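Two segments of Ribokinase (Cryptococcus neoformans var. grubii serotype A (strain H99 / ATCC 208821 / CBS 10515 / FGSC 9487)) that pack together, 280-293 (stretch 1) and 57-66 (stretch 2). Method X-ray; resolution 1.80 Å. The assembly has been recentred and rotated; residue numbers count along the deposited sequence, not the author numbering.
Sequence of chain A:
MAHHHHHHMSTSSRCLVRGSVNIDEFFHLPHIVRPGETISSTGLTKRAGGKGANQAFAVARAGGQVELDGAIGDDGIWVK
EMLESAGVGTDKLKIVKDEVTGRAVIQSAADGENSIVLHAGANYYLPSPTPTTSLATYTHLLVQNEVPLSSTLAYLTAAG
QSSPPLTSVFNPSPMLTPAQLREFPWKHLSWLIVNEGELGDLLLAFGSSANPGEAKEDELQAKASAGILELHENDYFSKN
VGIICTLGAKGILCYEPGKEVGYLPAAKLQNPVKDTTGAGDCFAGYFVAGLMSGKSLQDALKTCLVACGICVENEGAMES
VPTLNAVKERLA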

ATOM      1  N   GLY A 280      15.018 -20.944  -6.321  1.00 37.32           N
ATOM      2  CA  GLY A 280      15.290 -19.521  -6.429  1.00 35.73           C
ATOM      3  C   GLY A 280      15.098 -18.811  -5.102  1.00 33.88           C
ATOM      4  O   GLY A 280      15.866 -17.921  -4.753  1.00 32.79           O
ATOM      5  N   ASP A 281      14.067 -19.207  -4.339  1.00 35.55           N
ATOM      6  CA  ASP A 281      13.868 -18.621  -3.013  1.00 34.18           C
ATOM      7  C   ASP A 281      15.020 -18.970  -2.082  1.00 37.67           C
ATOM      8  O   ASP A 281      15.488 -18.124  -1.310  1.00 31.47           O
ATOM      9  CB  ASP A 281      12.542 -19.100  -2.418  1.00 32.77           C
ATOM     10  CG  ASP A 281      11.348 -18.588  -3.196  1.00 33.31           C
ATOM     11  OD1 ASP A 281      11.497 -17.550  -3.872  1.00 33.63           O
ATOM     12  OD2 ASP A 281      10.282 -19.211  -3.155  1.00 35.32           O
ATOM     13  N   CYS A 282      15.478 -20.219  -2.131  1.00 31.36           N
ATOM     14  CA  CYS A 282      16.674 -20.593  -1.383  1.00 34.76           C
ATOM     15  C   CYS A 282      17.834 -19.669  -1.726  1.00 36.16           C
ATOM     16  O   CYS A 282      18.474 -19.091  -0.840  1.00 32.69           O
ATOM     17  CB  CYS A 282      17.037 -22.044  -1.682  1.00 40.49           C
ATOM     18  SG  CYS A 282      18.412 -22.629  -0.699  1.00 47.79           S
ATOM     19  N   PHE A 283      18.109 -19.503  -3.018  1.00 28.40           N
ATOM     20  CA  PHE A 283      19.199 -18.629  -3.428  1.00 29.43           C
ATOM     21  C   PHE A 283      19.048 -17.232  -2.830  1.00 28.43           C
ATOM     22  O   PHE A 283      19.998 -16.680  -2.258  1.00 28.52           O
ATOM     23  CB  PHE A 283      19.266 -18.564  -4.957  1.00 30.71           C
ATOM     24  CG  PHE A 283      20.382 -17.709  -5.462  1.00 35.01           C
ATOM     25  CD1 PHE A 283      21.633 -18.254  -5.677  1.00 38.51           C
ATOM     26  CD2 PHE A 283      20.187 -16.361  -5.710  1.00 34.50           C
ATOM     27  CE1 PHE A 283      22.676 -17.459  -6.137  1.00 40.58           C
ATOM     28  CE2 PHE A 283      21.222 -15.570  -6.154  1.00 37.86           C
ATOM     29  CZ  PHE A 283      22.466 -16.126  -6.376  1.00 36.64           C
ATOM     30  N   ALA A 284      17.848 -16.653  -2.925  1.00 29.24           N
ATOM     31  CA  ALA A 284      17.640 -15.286  -2.454  1.00 28.99           C
ATOM     32  C   ALA A 284      17.935 -15.150  -0.963  1.00 31.07           C
ATOM     33  O   ALA A 284      18.597 -14.200  -0.530  1.00 30.23           O
ATOM     34  CB  ALA A 284      16.204 -14.851  -2.745  1.00 25.60           C
ATOM     35  N   GLY A 285      17.413 -16.068  -0.148  1.00 34.08           N
ATOM     36  CA  GLY A 285      17.677 -15.987   1.280  1.00 27.23           C
ATOM     37  C   GLY A 285      19.146 -16.199   1.628  1.00 28.56           C
ATOM     38  O   GLY A 285      19.699 -15.501   2.480  1.00 30.76           O
ATOM     39  N   TYR A 286      19.804 -17.163   0.974  1.00 28.21           N
ATOM     40  CA  TYR A 286      21.237 -17.331   1.194  1.00 26.53           C
ATOM     41  C   TYR A 286      22.025 -16.116   0.714  1.00 33.73           C
ATOM     42  O   TYR A 286      23.034 -15.756   1.333  1.00 29.55           O
ATOM     43  CB  TYR A 286      21.753 -18.605   0.508  1.00 31.72           C
ATOM     44  CG  TYR A 286      21.863 -19.760   1.478  1.00 35.82           C
ATOM     45  CD1 TYR A 286      23.086 -20.072   2.076  1.00 34.43           C
ATOM     46  CD2 TYR A 286      20.735 -20.502   1.841  1.00 33.90           C
ATOM     47  CE1 TYR A 286      23.190 -21.113   2.998  1.00 36.29           C
ATOM     48  CE2 TYR A 286      20.829 -21.550   2.767  1.00 41.45           C
ATOM     49  CZ  TYR A 286      22.062 -21.845   3.336  1.00 42.52           C
ATOM     50  OH  TYR A 286      22.182 -22.862   4.256  1.00 48.30           O
ATOM     51  N   PHE A 287      21.585 -15.472  -0.371  1.00 26.53           N
ATOM     52  CA  PHE A 287      22.277 -14.270  -0.825  1.00 25.55           C
ATOM     53  C   PHE A 287      22.169 -13.155   0.201  1.00 29.25           C
ATOM     54  O   PHE A 287      23.160 -12.500   0.525  1.00 31.69           O
ATOM     55  CB  PHE A 287      21.720 -13.827  -2.173  1.00 26.44           C
ATOM     56  CG  PHE A 287      22.303 -12.527  -2.673  1.00 28.78           C
ATOM     57  CD1 PHE A 287      23.604 -12.477  -3.160  1.00 28.97           C
ATOM     58  CD2 PHE A 287      21.541 -11.363  -2.676  1.00 33.01           C
ATOM     59  CE1 PHE A 287      24.153 -11.293  -3.633  1.00 33.17           C
ATOM     60  CE2 PHE A 287      22.076 -10.172  -3.138  1.00 30.18           C
ATOM     61  CZ  PHE A 287      23.389 -10.135  -3.622  1.00 31.92           C
ATOM     62  N   VAL A 288      20.966 -12.910   0.710  1.00 29.41           N
ATOM     63  CA  VAL A 288      20.784 -11.906   1.754  1.00 35.39           C
ATOM     64  C   VAL A 288      21.578 -12.271   3.003  1.00 34.17           C
ATOM     65  O   VAL A 288      22.251 -11.422   3.598  1.00 31.35           O
ATOM     66  CB  VAL A 288      19.285 -11.729   2.054  1.00 33.87           C
ATOM     67  CG1 VAL A 288      19.079 -10.859   3.293  1.00 37.20           C
ATOM     68  CG2 VAL A 288      18.553 -11.127   0.838  1.00 31.55           C
ATOM     69  N   ALA A 289      21.543 -13.542   3.416  1.00 30.24           N
ATOM     70  CA  ALA A 289      22.361 -13.916   4.565  1.00 32.93           C
ATOM     71  C   ALA A 289      23.839 -13.684   4.290  1.00 32.99           C
ATOM     72  O   ALA A 289      24.596 -13.366   5.212  1.00 37.21           O
ATOM     73  CB  ALA A 289      22.137 -15.376   4.953  1.00 29.86           C
ATOM     74  N   GLY A 290      24.261 -13.844   3.034  1.00 34.77           N
ATOM     75  CA  GLY A 290      25.640 -13.560   2.685  1.00 34.41           C
ATOM     76  C   GLY A 290      25.941 -12.076   2.743  1.00 38.12           C
ATOM     77  O   GLY A 290      27.019 -11.672   3.170  1.00 38.78           O
ATOM     78  N   LEU A 291      24.992 -11.243   2.310  1.00 39.55           N
ATOM     79  CA  LEU A 291      25.171  -9.801   2.466  1.00 38.62           C
ATOM     80  C   LEU A 291      25.286  -9.427   3.940  1.00 38.44           C
ATOM     81  O   LEU A 291      26.148  -8.628   4.322  1.00 38.81           O
ATOM     82  CB  LEU A 291      24.024  -9.047   1.797  1.00 36.93           C
ATOM     83  CG  LEU A 291      23.905  -9.146   0.268  1.00 34.00           C
ATOM     84  CD1 LEU A 291      22.696  -8.375  -0.213  1.00 30.65           C
ATOM     85  CD2 LEU A 291      25.155  -8.654  -0.412  1.00 36.97           C
ATOM     86  N   MET A 292      24.446 -10.016   4.792  1.00 37.42           N
ATOM     87  CA  MET A 292      24.468  -9.676   6.207  1.00 36.20           C
ATOM     88  C   MET A 292      25.696 -10.192   6.942  1.00 40.07           C
ATOM     89  O   MET A 292      26.071  -9.609   7.968  1.00 44.08           O
ATOM     90  CB  MET A 292      23.220 -10.221   6.890  1.00 34.49           C
ATOM     91  CG  MET A 292      21.978  -9.453   6.562  1.00 35.07           C
ATOM     92  SD  MET A 292      20.683 -10.159   7.577  1.00 53.64           S
ATOM     93  CE  MET A 292      20.266 -11.441   6.460  1.00 28.15           C
ATOM     94  N   SER A 293      26.311 -11.277   6.469  1.00 41.34           N
ATOM     95  CA  SER A 293      27.394 -11.936   7.192  1.00 44.10           C
ATOM     96  C   SER A 293      28.703 -11.167   7.163  1.00 43.31           C
ATOM     97  O   SER A 293      29.645 -11.560   7.858  1.00 45.69           O
ATOM     98  CB  SER A 293      27.665 -13.325   6.606  1.00 44.31           C
ATOM     99  OG  SER A 293      28.110 -13.205   5.262  1.00 51.33           O
TER
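Stretch 2, residues 57-66: FAVARAGGQV

How does stretch 2 approach the helix of stretch 1? It comes in as the last turn or so of a helix that begins earlier in the chain and runs through 57-61, and its axis passes 7.2 Å from that of helix 280-292. The two helices point broadly the same way, with 48° between their N-to-C directions and a signed crossing angle of -48°. The backbones come closest to each other at G285 and V59, whose CA atoms are 4.4 Å apart, and G285 has no side chain to hold the two helices further apart. No hydrogen bond joins the stretches among the modelled atoms; the contact is one of packing, burying 428 Å² summed over both sides.

What do the first residues of stretch 2 meet? F57 makes no contact, its CA-to-CB bond pointing sideways, but A58 points toward stretch 1 and fits its methyl against bare backbone. A58 CB lies 3.7 Å from C282 O and 3.8 Å from G285 CA. The absence of a side chain at G285 makes this possible, because a CB there would stand 2.5 Å from A58 CB and 2.9 Å from V59 N, a clash with both. V59 then spreads its two methyls along the helix. Its CG2 sits 3.4 Å from G285 O and 4.3 Å from V288 CB, while CG1 reaches further along, 3.5 Å from M292 CE and 4.4 Å from A289 CB.

How does the contact continue as the helix of stretch 2 finishes? A60 points away and takes no part. R61 is modelled only as far as CB, so its contact is described from what remains: R61 O lies 3.7 Å from Y286 OH, a proximity without a hydrogen bond, and the hydroxyl is satisfied elsewhere in the structure. A62 turns back toward stretch 1 and makes the tightest apolar packing. Its CB lies over one face of the Y286 ring, 3.4 Å from the ring centroid and 11° off the normal, a CH-pi contact. The same CB is 3.4 Å from A289 CB, so this one methyl is held between the tyrosine ring and the alanine.

How does the chain leave the helix, and what does it still touch? G63 has a positive phi of 102° and closes a Schellman motif, with bonds from G63 N to A60 O at 3.0 Å and from G64 N to V59 O at 2.9 Å. A CB on G63 would jam against the carbonyl oxygen of the preceding residue, so these backbone angles by themselves call for glycine. G64 follows in an extended conformation, with G64 CA 5.2 Å from A289 CA. A CB on G64 would clash with V59 CG1 at 2.9 Å. That same CB on G64 would also sit tight against M292 CE, at 3.2 Å. Beyond it, Q65 offers its backbone, with Q65 O 4.1 Å from M292 SD, while the end of its side chain leads away. V66, already in strand conformation, points toward stretch 1 but makes no contact.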

ATOM      1  N   PHE A  57      12.967 -18.494   5.633  1.00 24.35           N
ATOM      2  CA  PHE A  57      13.499 -19.772   6.084  1.00 27.52           C
ATOM      3  C   PHE A  57      14.946 -19.954   5.637  1.00 30.64           C
ATOM      4  O   PHE A  57      15.780 -20.486   6.383  1.00 27.86           O
ATOM      5  CB  PHE A  57      12.618 -20.888   5.522  1.00 28.91           C
ATOM      6  CG  PHE A  57      12.752 -22.172   6.242  1.00 40.78           C
ATOM      7  CD1 PHE A  57      12.080 -22.380   7.440  1.00 45.32           C
ATOM      8  CD2 PHE A  57      13.551 -23.187   5.732  1.00 44.28           C
ATOM      9  CE1 PHE A  57      12.192 -23.595   8.105  1.00 48.89           C
ATOM     10  CE2 PHE A  57      13.683 -24.391   6.408  1.00 45.70           C
ATOM     11  CZ  PHE A  57      12.998 -24.596   7.590  1.00 48.30           C
ATOM     12  N   ALA A  58      15.252 -19.543   4.404  1.00 24.19           N
ATOM     13  CA  ALA A  58      16.611 -19.679   3.890  1.00 25.69           C
ATOM     14  C   ALA A  58      17.564 -18.712   4.573  1.00 22.83           C
ATOM     15  O   ALA A  58      18.704 -19.078   4.869  1.00 27.43           O
ATOM     16  CB  ALA A  58      16.624 -19.475   2.371  1.00 25.01           C
ATOM     17  N   VAL A  59      17.123 -17.480   4.850  1.00 21.86           N
ATOM     18  CA  VAL A  59      17.990 -16.574   5.609  1.00 29.09           C
ATOM     19  C   VAL A  59      18.342 -17.213   6.939  1.00 28.59           C
ATOM     20  O   VAL A  59      19.506 -17.255   7.343  1.00 28.96           O
ATOM     21  CB  VAL A  59      17.329 -15.193   5.806  1.00 24.77           C
ATOM     22  CG1 VAL A  59      18.215 -14.306   6.703  1.00 25.45           C
ATOM     23  CG2 VAL A  59      17.096 -14.498   4.468  1.00 25.27           C
ATOM     24  N   ALA A  60      17.330 -17.762   7.621  1.00 29.25           N
ATOM     25  CA  ALA A  60      17.546 -18.377   8.926  1.00 27.63           C
ATOM     26  C   ALA A  60      18.446 -19.602   8.825  1.00 32.19           C
ATOM     27  O   ALA A  60      19.359 -19.785   9.635  1.00 34.68           O
ATOM     28  CB  ALA A  60      16.195 -18.744   9.549  1.00 28.02           C
ATOM     29  N   ARG A  61      18.190 -20.473   7.849  1.00 27.36           N
ATOM     30  CA  ARG A  61      19.023 -21.665   7.730  1.00 28.64           C
ATOM     31  C   ARG A  61      20.462 -21.301   7.391  1.00 30.23           C
ATOM     32  O   ARG A  61      21.389 -22.014   7.779  1.00 32.96           O
ATOM     33  CB  ARG A  61      18.448 -22.615   6.683  1.00 32.10           C
ATOM     34  N   ALA A  62      20.664 -20.187   6.692  1.00 28.89           N
ATOM     35  CA  ALA A  62      22.000 -19.719   6.355  1.00 34.80           C
ATOM     36  C   ALA A  62      22.680 -18.996   7.507  1.00 39.56           C
ATOM     37  O   ALA A  62      23.848 -18.612   7.380  1.00 38.54           O
ATOM     38  CB  ALA A  62      21.920 -18.795   5.140  1.00 31.55           C
ATOM     39  N   GLY A  63      21.991 -18.799   8.625  1.00 35.77           N
ATOM     40  CA  GLY A  63      22.607 -18.215   9.799  1.00 34.35           C
ATOM     41  C   GLY A  63      22.300 -16.754  10.066  1.00 33.69           C
ATOM     42  O   GLY A  63      22.924 -16.171  10.959  1.00 41.80           O
ATOM     43  N   GLY A  64      21.369 -16.152   9.342  1.00 37.09           N
ATOM     44  CA  GLY A  64      21.020 -14.755   9.528  1.00 40.56           C
ATOM     45  C   GLY A  64      19.841 -14.560  10.469  1.00 38.30           C
ATOM     46  O   GLY A  64      18.962 -15.407  10.571  1.00 35.36           O
ATOM     47  N   GLN A  65      19.845 -13.432  11.177  1.00 34.40           N
ATOM     48  CA  GLN A  65      18.702 -13.040  11.995  1.00 31.63           C
ATOM     49  C   GLN A  65      17.635 -12.490  11.076  1.00 26.39           C
ATOM     50  O   GLN A  65      17.908 -11.560  10.312  1.00 27.24           O
ATOM     51  CB  GLN A  65      19.092 -11.972  13.008  1.00 34.17           C
ATOM     52  CG  GLN A  65      20.116 -12.416  14.008  1.00 51.77           C
ATOM     53  CD  GLN A  65      19.460 -13.113  15.158  1.00 71.18           C
ATOM     54  OE1 GLN A  65      19.137 -12.482  16.165  1.00 86.55           O
ATOM     55  NE2 GLN A  65      19.222 -14.416  15.014  1.00 71.24           N
ATOM     56  N   VAL A  66      16.427 -13.056  11.126  1.00 23.44           N
ATOM     57  CA  VAL A  66      15.408 -12.654  10.167  1.00 22.79           C
ATOM     58  C   VAL A  66      14.054 -12.687  10.848  1.00 24.37           C
ATOM     59  O   VAL A  66      13.806 -13.500  11.751  1.00 28.62           O
ATOM     60  CB  VAL A  66      15.435 -13.558   8.907  1.00 25.45           C
ATOM     61  CG1 VAL A  66      15.246 -15.049   9.296  1.00 26.74           C
ATOM     62  CG2 VAL A  66      14.415 -13.091   7.903  1.00 24.70           C
TER